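Local coordinates for galactose mutarotase-like protein (Clostridium acetobutylicum, PDB 3OS7) that probably binds carbohydrates and may interconvert the alpha and beta anomers of aldose sugars, at residues I21-A24 against E29-I32; K93-P98 against F147-Q152; V190-G195 against T273-E278; F210-S215 against T220-A225. One frame throughout, in Å; residues are numbered along the deposited sequence.

In this mostly beta chain the four contacts show how backbone pairing combines with packing between loops and strands. Contacts 1 and 4 are antiparallel pairings of neighbouring strands, the first buried and the second at the surface; their centres lie about 39 Å apart, on opposite sides of the chain's centre. Contacts 2 and 3 instead join distant parts of the sequence through aromatic side chains. The centres of contacts 1 and 3 are closest, about 19 Å apart, yet no two contacts touch. Contacts 2 and 4, with nearest atoms about 17 Å apart, each have an aromatic side chain about 4 Å from bound tetraethylene glycol, which probably came from the crystallisation liquor but may mark a pocket.

Contact 1: I21-A24 against E29-I32; sequences IRFA and EALI
A chi1 of 56° sets CG of Phe-23 between its own backbone N and carbonyl carbon, and this brings the ring over Ala-30. The Ala-30 methyl makes a CH-pi contact with one face, CB being 3.8 Å from the ring centroid and shifted toward the rim. Ile-32 holds its CG2 branch in the same kind of rotamer, which places that methyl 3.6 Å from CB of Ile-21 and also near CE1 of Phe-23. On the opposite face, Arg-22 runs straight to CD and then bends at chi3 (-61°), so that its guanidinium covers Leu-31, with CD1 4.0 Å off its plane and over its centre. Glu-29 turns its carboxylate 85° to that plane. Its OE2 meets CD of Arg-22 at 3.3 Å but stays 4.1 Å from NH1, beyond a salt bridge; Arg-22 NE makes its salt bridge with Glu-12 of the adjoining strand 8-14. Reciprocal backbone bonds link Ile-21 with Ile-32 and Phe-23 with Ala-30. The pair is an antiparallel beta hairpin; Phe-23 and Ile-32 on its apolar face pack on Tyr-157 of strand 151-160, as in the beta-sandwich of galactose mutarotases.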
# COMPACT_ATOMS: atom_id res chain seq x y z
N ILE A 21 3.78 10.05 15.49
CA ILE A 21 5.24 10.10 15.47
C ILE A 21 5.71 10.75 14.19
O ILE A 21 5.39 10.28 13.08
CB ILE A 21 5.88 8.67 15.61
CG1 ILE A 21 5.34 7.87 16.80
CG2 ILE A 21 7.42 8.80 15.63
CD1 ILE A 21 5.75 8.38 18.14
N ARG A 22 6.46 11.85 14.33
CA ARG A 22 7.14 12.50 13.22
C ARG A 22 8.61 12.08 13.27
O ARG A 22 9.21 12.05 14.34
CB ARG A 22 7.05 14.00 13.40
CG ARG A 22 7.10 14.80 12.15
CD ARG A 22 6.74 16.27 12.45
NE ARG A 22 5.40 16.47 12.99
CZ ARG A 22 4.29 16.68 12.27
NH1 ARG A 22 4.32 16.67 10.94
NH2 ARG A 22 3.14 16.87 12.88
N PHE A 23 9.17 11.72 12.13
CA PHE A 23 10.56 11.23 12.12
C PHE A 23 11.29 11.72 10.88
O PHE A 23 10.67 11.92 9.83
CB PHE A 23 10.66 9.69 12.36
CG PHE A 23 9.87 8.80 11.40
CD1 PHE A 23 8.49 8.80 11.39
CD2 PHE A 23 10.53 7.87 10.61
CE1 PHE A 23 7.78 7.93 10.57
CE2 PHE A 23 9.83 7.03 9.75
CZ PHE A 23 8.45 7.06 9.72
N ALA A 24 12.60 11.90 11.01
CA ALA A 24 13.39 12.60 10.03
C ALA A 24 14.79 11.99 9.96
O ALA A 24 15.39 11.68 11.00
CB ALA A 24 13.49 14.09 10.40
N GLU A 29 11.41 13.67 5.88
CA GLU A 29 10.60 13.70 7.07
C GLU A 29 9.28 12.95 6.80
O GLU A 29 8.69 13.09 5.71
CB GLU A 29 10.31 15.15 7.47
CG GLU A 29 9.49 15.29 8.74
CD GLU A 29 9.24 16.75 9.09
OE1 GLU A 29 10.17 17.57 8.88
OE2 GLU A 29 8.12 17.05 9.58
N ALA A 30 8.86 12.14 7.76
CA ALA A 30 7.63 11.36 7.69
C ALA A 30 6.74 11.58 8.92
O ALA A 30 7.21 12.02 9.99
CB ALA A 30 7.91 9.89 7.53
N LEU A 31 5.48 11.24 8.77
CA LEU A 31 4.51 11.34 9.87
C LEU A 31 3.67 10.07 9.85
O LEU A 31 3.08 9.75 8.83
CB LEU A 31 3.62 12.57 9.68
CG LEU A 31 2.49 12.77 10.69
CD1 LEU A 31 3.06 12.86 12.11
CD2 LEU A 31 1.70 14.02 10.29
N ILE A 32 3.60 9.37 10.98
CA ILE A 32 2.84 8.18 11.11
C ILE A 32 1.76 8.33 12.20
O ILE A 32 1.99 8.98 13.23
CB ILE A 32 3.74 6.93 11.37
CG1 ILE A 32 2.95 5.62 11.20
CG2 ILE A 32 4.42 6.99 12.75
CD1 ILE A 32 3.88 4.37 11.24

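Contact 2: K93-P98 against F147-Q152; sequences KTYKFP and FSHEFQ. With EDO (1,2-ethanediol), chain H.
Tyr-95 reaches across to both Phe-147 and His-149, and each part of its side chain has its own task. CB leaves the strand toward the other segment, and chi1 of -69°, with CG anti to the carbonyl carbon, carries the ring past Phe-147, so that its hydroxyl reaches His-149. On one side of the ring, CD2 and CE2 both lie against CD1 of Phe-147, CE2 at 3.8 Å. The two rings meet obliquely, with planes 43° apart. Further out, CZ comes within 3.7 Å of His-149 NE2, and at the tip OH is hydrogen-bonded to that same nitrogen at 2.7 Å. Here the rings stand rim to rim, with NE2 near the tyrosine plane and OH near the imidazole plane. Phe-147 links the cluster together: its CD1 also touches CZ of Phe-97 at 4.1 Å, while His-149 CD2 sits 3.8 Å above the centre of its ring. Phe-88 stacks on Tyr-95, and Pro-179 covers both Tyr-95 and His-149. Farther off, Gln-152 OE1 accepts a 2.6 Å bond from O2 of a 1,2-ethanediol. Since His-149 ND1 is bonded to Ser-174 OG, both imidazole nitrogens have partners. A flip of the ring would set carbons where these nitrogens now stand, so the two bonds fix its orientation and satisfy a tyrosine hydroxyl buried among aromatic rings.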
# COMPACT_ATOMS: atom_id res chain seq x y z
N LYS A 93 -12.81 -25.70 5.63
CA LYS A 93 -13.24 -24.55 6.45
C LYS A 93 -13.82 -23.44 5.60
O LYS A 93 -13.25 -23.10 4.57
CB LYS A 93 -12.06 -23.99 7.25
CG LYS A 93 -11.42 -24.98 8.16
N THR A 94 -14.95 -22.88 6.03
CA THR A 94 -15.58 -21.75 5.35
C THR A 94 -15.38 -20.48 6.17
O THR A 94 -15.65 -20.45 7.37
CB THR A 94 -17.11 -21.96 5.16
OG1 THR A 94 -17.35 -23.18 4.45
CG2 THR A 94 -17.75 -20.81 4.39
N TYR A 95 -14.90 -19.45 5.50
CA TYR A 95 -14.77 -18.12 6.06
C TYR A 95 -15.89 -17.29 5.48
O TYR A 95 -16.12 -17.30 4.26
CB TYR A 95 -13.42 -17.54 5.65
CG TYR A 95 -12.25 -18.23 6.30
CD1 TYR A 95 -11.68 -19.36 5.74
CD2 TYR A 95 -11.73 -17.75 7.49
CE1 TYR A 95 -10.63 -20.01 6.35
CE2 TYR A 95 -10.68 -18.37 8.09
CZ TYR A 95 -10.12 -19.50 7.52
OH TYR A 95 -9.07 -20.14 8.13
N LYS A 96 -16.62 -16.58 6.33
CA LYS A 96 -17.71 -15.73 5.88
C LYS A 96 -17.65 -14.41 6.65
O LYS A 96 -17.75 -14.39 7.88
CB LYS A 96 -19.04 -16.45 6.06
CG LYS A 96 -20.21 -15.76 5.38
CD LYS A 96 -21.52 -16.45 5.76
CE LYS A 96 -22.63 -16.14 4.79
NZ LYS A 96 -22.76 -14.68 4.59
N PHE A 97 -17.45 -13.32 5.92
CA PHE A 97 -17.29 -11.99 6.51
C PHE A 97 -18.49 -11.11 6.20
O PHE A 97 -19.10 -11.26 5.15
CB PHE A 97 -16.05 -11.30 5.96
CG PHE A 97 -14.81 -12.14 5.97
CD1 PHE A 97 -14.56 -13.04 7.01
CD2 PHE A 97 -13.86 -11.98 4.98
CE1 PHE A 97 -13.41 -13.80 7.02
CE2 PHE A 97 -12.69 -12.75 4.99
CZ PHE A 97 -12.46 -13.66 6.02
N PRO A 98 -18.83 -10.18 7.09
CA PRO A 98 -19.94 -9.27 6.77
C PRO A 98 -19.60 -8.42 5.55
O PRO A 98 -18.48 -8.02 5.41
CB PRO A 98 -20.05 -8.41 8.03
CG PRO A 98 -19.48 -9.23 9.11
CD PRO A 98 -18.38 -10.03 8.49
N PHE A 147 -12.81 -14.43 11.79
CA PHE A 147 -11.49 -14.88 11.33
C PHE A 147 -10.70 -15.34 12.55
O PHE A 147 -9.95 -14.56 13.18
CB PHE A 147 -10.81 -13.73 10.61
CG PHE A 147 -9.57 -14.12 9.93
CD1 PHE A 147 -9.61 -14.82 8.74
CD2 PHE A 147 -8.33 -13.77 10.46
CE1 PHE A 147 -8.43 -15.17 8.09
CE2 PHE A 147 -7.15 -14.10 9.79
CZ PHE A 147 -7.21 -14.81 8.63
N SER A 148 -10.90 -16.59 12.94
CA SER A 148 -10.42 -17.04 14.23
C SER A 148 -8.96 -17.50 14.20
O SER A 148 -8.64 -18.67 14.49
CB SER A 148 -11.33 -18.14 14.79
OG SER A 148 -12.66 -17.65 14.89
N HIS A 149 -8.08 -16.55 13.89
CA HIS A 149 -6.64 -16.76 13.95
C HIS A 149 -6.01 -15.57 14.62
O HIS A 149 -6.06 -14.46 14.08
CB HIS A 149 -6.02 -16.87 12.54
CG HIS A 149 -6.59 -17.96 11.70
ND1 HIS A 149 -6.14 -19.26 11.76
CD2 HIS A 149 -7.55 -17.94 10.75
CE1 HIS A 149 -6.82 -20.00 10.90
NE2 HIS A 149 -7.71 -19.23 10.29
N GLU A 150 -5.41 -15.77 15.80
CA GLU A 150 -4.58 -14.74 16.40
C GLU A 150 -3.39 -14.44 15.48
O GLU A 150 -2.85 -15.32 14.83
CB GLU A 150 -4.11 -15.13 17.80
CG GLU A 150 -5.28 -15.21 18.80
CD GLU A 150 -4.85 -15.30 20.26
OE1 GLU A 150 -4.04 -16.17 20.59
OE2 GLU A 150 -5.38 -14.52 21.10
N PHE A 151 -3.02 -13.17 15.39
CA PHE A 151 -1.86 -12.78 14.59
C PHE A 151 -1.28 -11.47 15.08
O PHE A 151 -1.91 -10.74 15.83
CB PHE A 151 -2.21 -12.73 13.08
CG PHE A 151 -3.20 -11.65 12.68
CD1 PHE A 151 -2.78 -10.35 12.49
CD2 PHE A 151 -4.55 -11.96 12.45
CE1 PHE A 151 -3.69 -9.36 12.12
CE2 PHE A 151 -5.45 -11.00 12.07
CZ PHE A 151 -4.99 -9.67 11.90
N GLN A 152 -0.04 -11.18 14.66
CA GLN A 152 0.54 -9.87 14.87
C GLN A 152 1.05 -9.37 13.53
O GLN A 152 1.86 -10.03 12.88
CB GLN A 152 1.70 -9.88 15.85
CG GLN A 152 2.27 -8.49 16.15
CD GLN A 152 3.47 -8.55 17.07
OE1 GLN A 152 4.57 -8.95 16.66
NE2 GLN A 152 3.27 -8.15 18.32
C1 EDO H . 5.94 -10.67 12.21
O1 EDO H . 7.26 -10.15 12.12
C2 EDO H . 5.02 -9.66 12.87
O2 EDO H . 5.47 -9.34 14.21

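Contact 3: V190-G195 against T273-E278; sequences VPFIEG and TRVVYE. With EDO (1,2-ethanediol), chain I.
Thr-273 and Val-275, two residues apart on one strand, receive the ring of Phe-192. The arrangement is a loop folded over a strand of the galactose mutarotase beta-sandwich, where the connection between strands 178-189 and 201-213 covers the start of strand 273-279. No hydrogen bond joins the two segments, and the aromatic ring carries the contact. Thr-273 meets it at the rim: the carbonyl O lies in the ring plane, 3.6 Å from CZ, and the methyl CG2 approaches CE1 at 3.9 Å. The hydroxyl is turned to another task, a bond to Lys-271 O. Arg-274 points away from the loop and makes salt bridges with Glu-267 and Glu-339 on the two flanking strands. Val-275 returns to the Phe-192 side, and its CG2 branch, anti to the carbonyl carbon, is directed straight at the ring. From there the strand runs on past the loop. For its part Phe-192 has chi1 of 53°, with CG between the backbone N and the carbonyl carbon, and this stands the ring up toward the strand. The loop enters through a cis peptide before Pro-191. Past the ring, Glu-194 OE1 accepts a 3.0 Å bond from O2 of a 1,2-ethanediol, probably a crystallisation additive. Val-275 CG2 makes a CH-pi contact almost exactly over the middle of the Phe-192 face, 3.5 Å from the centroid and 5° off the ring normal.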
# COMPACT_ATOMS: atom_id res chain seq x y z
N VAL A 190 -0.16 13.80 -7.09
CA VAL A 190 0.13 14.05 -8.49
C VAL A 190 -0.49 15.42 -8.86
O VAL A 190 -1.67 15.50 -9.12
CB VAL A 190 -0.46 12.94 -9.41
CG1 VAL A 190 -0.09 13.19 -10.85
CG2 VAL A 190 -0.01 11.52 -8.97
N PRO A 191 0.31 16.50 -8.86
CA PRO A 191 1.74 16.58 -8.73
C PRO A 191 2.25 16.47 -7.29
O PRO A 191 1.50 16.67 -6.33
CB PRO A 191 2.04 18.00 -9.27
CG PRO A 191 0.91 18.78 -8.80
CD PRO A 191 -0.29 17.85 -8.98
N PHE A 192 3.54 16.22 -7.16
CA PHE A 192 4.20 16.06 -5.87
C PHE A 192 5.16 17.22 -5.55
O PHE A 192 5.83 17.22 -4.52
CB PHE A 192 4.90 14.71 -5.81
CG PHE A 192 5.85 14.45 -6.98
CD1 PHE A 192 7.06 15.11 -7.07
CD2 PHE A 192 5.54 13.51 -7.95
CE1 PHE A 192 7.92 14.86 -8.11
CE2 PHE A 192 6.41 13.28 -9.01
CZ PHE A 192 7.60 13.94 -9.07
N ILE A 193 5.20 18.22 -6.43
CA ILE A 193 6.04 19.39 -6.21
C ILE A 193 5.25 20.64 -6.58
O ILE A 193 4.37 20.60 -7.44
CB ILE A 193 7.37 19.27 -7.00
CG1 ILE A 193 8.34 20.39 -6.64
CG2 ILE A 193 7.13 19.21 -8.52
CD1 ILE A 193 9.80 20.01 -6.82
N GLU A 194 5.53 21.75 -5.89
CA GLU A 194 4.87 23.03 -6.20
C GLU A 194 5.37 23.61 -7.52
O GLU A 194 6.49 23.34 -7.96
CB GLU A 194 5.11 24.05 -5.07
CG GLU A 194 3.88 24.86 -4.73
CD GLU A 194 2.87 24.06 -3.92
OE1 GLU A 194 2.18 23.19 -4.51
OE2 GLU A 194 2.79 24.30 -2.69
N GLY A 195 4.52 24.39 -8.18
CA GLY A 195 4.89 25.01 -9.45
C GLY A 195 4.87 24.02 -10.59
O GLY A 195 5.55 24.22 -11.61
N THR A 273 12.47 15.54 -11.78
CA THR A 273 12.36 14.72 -10.58
C THR A 273 11.44 13.51 -10.79
O THR A 273 10.39 13.62 -11.39
CB THR A 273 11.76 15.58 -9.43
OG1 THR A 273 12.50 16.80 -9.33
CG2 THR A 273 11.80 14.84 -8.07
N ARG A 274 11.86 12.37 -10.21
CA ARG A 274 11.11 11.12 -10.27
C ARG A 274 10.86 10.65 -8.83
O ARG A 274 11.79 10.65 -8.02
CB ARG A 274 11.95 10.06 -11.00
CG ARG A 274 11.29 8.74 -11.07
CD ARG A 274 12.17 7.69 -11.68
NE ARG A 274 12.46 8.00 -13.07
CZ ARG A 274 13.63 8.35 -13.55
NH1 ARG A 274 14.68 8.48 -12.76
NH2 ARG A 274 13.75 8.63 -14.86
N VAL A 275 9.62 10.27 -8.53
CA VAL A 275 9.29 9.57 -7.28
C VAL A 275 9.27 8.08 -7.58
O VAL A 275 8.66 7.65 -8.56
CB VAL A 275 7.93 10.01 -6.70
CG1 VAL A 275 7.48 9.06 -5.59
CG2 VAL A 275 8.03 11.48 -6.18
N VAL A 276 10.01 7.31 -6.79
CA VAL A 276 10.15 5.87 -7.04
C VAL A 276 9.52 5.06 -5.91
O VAL A 276 9.77 5.32 -4.72
CB VAL A 276 11.64 5.47 -7.17
CG1 VAL A 276 11.75 3.97 -7.46
CG2 VAL A 276 12.36 6.28 -8.26
N TYR A 277 8.73 4.07 -6.29
CA TYR A 277 8.07 3.15 -5.37
C TYR A 277 8.51 1.74 -5.75
O TYR A 277 7.93 1.10 -6.63
CB TYR A 277 6.55 3.30 -5.50
CG TYR A 277 5.66 2.58 -4.50
CD1 TYR A 277 6.13 2.10 -3.29
CD2 TYR A 277 4.29 2.42 -4.78
CE1 TYR A 277 5.26 1.51 -2.37
CE2 TYR A 277 3.44 1.81 -3.88
CZ TYR A 277 3.92 1.35 -2.69
OH TYR A 277 3.05 0.76 -1.77
N GLU A 278 9.57 1.27 -5.11
CA GLU A 278 10.17 -0.03 -5.39
C GLU A 278 9.54 -1.09 -4.49
O GLU A 278 9.37 -0.90 -3.29
CB GLU A 278 11.68 0.05 -5.18
CG GLU A 278 12.45 -1.18 -5.59
CD GLU A 278 13.98 -0.96 -5.65
OE1 GLU A 278 14.50 0.14 -5.33
OE2 GLU A 278 14.65 -1.93 -6.07
C1 EDO I . 1.36 18.44 -3.49
O1 EDO I . 0.56 18.99 -2.44
C2 EDO I . 1.75 19.56 -4.43
O2 EDO I . 2.73 20.37 -3.77

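Contact 4: F210-S215 against T220-A225; sequences FWKQDS and TGESFA
Trp-211 lies flat beneath Ser-223, whose CB stands over the middle of the six-membered ring, 3.4 Å from its centroid and 3° off the normal. This CH-pi contact belongs to a non-hydrogen-bonded pair of an antiparallel strand pair. Beside it, Phe-210 and Phe-224 exchange two backbone bonds, each 2.8 Å from N to O, and their rings meet loosely on the other face. Trp-211 NE1 is bonded to Ser-250 OG, which ties the indole to strand 246-256. Toward the turn the pairing becomes irregular as the chain turns a corner at Gly-221: Lys-212 N reaches Glu-222 O at 3.3 Å, Thr-220 N bonds to Lys-212 O at 3.0 Å, and a water donates to Lys-212 O and Glu-222 O while accepting from Gly-221 N. Thr-220, with OG1 between its backbone N and carbonyl carbon (chi1 69°), forms an ST turn by accepting from Glu-222 N. The same hydroxyl donates to Glu-222 OE1 at 2.7 Å, on the anti lone pair. Lys-212 stretches out alongside Glu-222, pointing the same way, and its CD packs 3.5 Å from OE1. NZ of Lys-212, however, stays 4.3 Å from OE1 of Glu-222. A second water accepts from NZ and donates to OE1, so the opposite charges are linked by water and probably attract only weakly, while the carboxylate oxygen is gripped by a hydroxyl and a water without a direct salt bridge.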
# COMPACT_ATOMS: atom_id res chain seq x y z
N PHE A 210 -2.25 -7.64 -18.05
CA PHE A 210 -3.50 -7.05 -17.61
C PHE A 210 -4.52 -8.15 -17.28
O PHE A 210 -4.63 -9.13 -18.03
CB PHE A 210 -4.01 -6.17 -18.74
CG PHE A 210 -5.37 -5.59 -18.50
CD1 PHE A 210 -5.55 -4.61 -17.55
CD2 PHE A 210 -6.48 -6.04 -19.22
CE1 PHE A 210 -6.77 -4.06 -17.32
CE2 PHE A 210 -7.73 -5.50 -18.99
CZ PHE A 210 -7.88 -4.48 -18.02
N TRP A 211 -5.30 -7.97 -16.22
CA TRP A 211 -6.31 -8.96 -15.77
C TRP A 211 -7.68 -8.30 -15.83
O TRP A 211 -7.93 -7.28 -15.15
CB TRP A 211 -5.97 -9.46 -14.37
CG TRP A 211 -4.70 -10.22 -14.37
CD1 TRP A 211 -3.42 -9.70 -14.39
CD2 TRP A 211 -4.55 -11.64 -14.41
NE1 TRP A 211 -2.50 -10.71 -14.42
CE2 TRP A 211 -3.15 -11.91 -14.43
CE3 TRP A 211 -5.45 -12.72 -14.41
CZ2 TRP A 211 -2.64 -13.19 -14.47
CZ3 TRP A 211 -4.93 -14.03 -14.43
CH2 TRP A 211 -3.54 -14.24 -14.46
N LYS A 212 -8.54 -8.85 -16.68
CA LYS A 212 -9.87 -8.32 -16.85
C LYS A 212 -10.69 -8.49 -15.58
O LYS A 212 -10.62 -9.53 -14.91
CB LYS A 212 -10.56 -9.05 -18.01
CG LYS A 212 -11.93 -8.50 -18.44
CD LYS A 212 -12.45 -9.26 -19.69
CE LYS A 212 -13.94 -8.96 -20.00
NZ LYS A 212 -14.36 -9.37 -21.37
N GLN A 213 -11.50 -7.49 -15.29
CA GLN A 213 -12.48 -7.55 -14.22
C GLN A 213 -13.93 -7.50 -14.75
O GLN A 213 -14.19 -6.89 -15.78
CB GLN A 213 -12.24 -6.40 -13.24
CG GLN A 213 -10.96 -6.59 -12.40
CD GLN A 213 -10.58 -5.37 -11.63
OE1 GLN A 213 -9.82 -4.54 -12.11
NE2 GLN A 213 -11.17 -5.21 -10.42
N ASP A 214 -14.83 -8.17 -14.03
CA ASP A 214 -16.26 -8.21 -14.37
C ASP A 214 -16.99 -7.01 -13.76
O ASP A 214 -16.36 -6.11 -13.21
CB ASP A 214 -16.90 -9.58 -14.01
CG ASP A 214 -17.01 -9.87 -12.49
OD1 ASP A 214 -16.83 -8.96 -11.66
OD2 ASP A 214 -17.28 -11.05 -12.14
N SER A 215 -18.31 -7.01 -13.85
CA SER A 215 -19.07 -5.84 -13.42
C SER A 215 -19.12 -5.70 -11.89
O SER A 215 -19.49 -4.64 -11.40
CB SER A 215 -20.49 -5.92 -13.99
OG SER A 215 -21.15 -7.02 -13.41
N THR A 220 -12.06 -12.02 -13.97
CA THR A 220 -12.63 -13.12 -14.74
C THR A 220 -11.71 -14.31 -14.78
O THR A 220 -12.14 -15.42 -15.09
CB THR A 220 -12.95 -12.72 -16.18
OG1 THR A 220 -11.73 -12.49 -16.89
CG2 THR A 220 -13.79 -11.47 -16.21
N GLY A 221 -10.43 -14.07 -14.51
CA GLY A 221 -9.41 -15.11 -14.65
C GLY A 221 -8.65 -15.04 -15.96
O GLY A 221 -7.65 -15.74 -16.12
N GLU A 222 -9.10 -14.19 -16.87
CA GLU A 222 -8.44 -13.99 -18.15
C GLU A 222 -7.37 -12.92 -17.99
O GLU A 222 -7.60 -11.90 -17.34
CB GLU A 222 -9.42 -13.46 -19.18
CG GLU A 222 -10.60 -14.33 -19.51
CD GLU A 222 -11.69 -13.50 -20.21
OE1 GLU A 222 -12.45 -12.75 -19.52
OE2 GLU A 222 -11.73 -13.55 -21.45
N SER A 223 -6.22 -13.17 -18.59
CA SER A 223 -5.12 -12.22 -18.60
C SER A 223 -4.66 -11.92 -20.03
O SER A 223 -4.84 -12.74 -20.94
CB SER A 223 -3.97 -12.77 -17.80
OG SER A 223 -3.48 -13.96 -18.40
N PHE A 224 -4.12 -10.74 -20.24
CA PHE A 224 -3.76 -10.26 -21.57
C PHE A 224 -2.47 -9.51 -21.57
O PHE A 224 -2.13 -8.84 -20.58
CB PHE A 224 -4.84 -9.33 -22.11
CG PHE A 224 -6.21 -9.93 -22.11
CD1 PHE A 224 -6.71 -10.53 -23.26
CD2 PHE A 224 -6.99 -9.92 -20.98
CE1 PHE A 224 -7.97 -11.08 -23.28
CE2 PHE A 224 -8.26 -10.49 -20.99
CZ PHE A 224 -8.74 -11.06 -22.16
N ALA A 225 -1.74 -9.57 -22.70
CA ALA A 225 -0.61 -8.70 -22.92
C ALA A 225 -1.13 -7.24 -22.87
O ALA A 225 -2.23 -6.98 -23.34
CB ALA A 225 0.06 -9.01 -24.29
O HOH W 1 -8.87 -11.62 -14.84
O HOH W 2 -15.11 -12.05 -19.99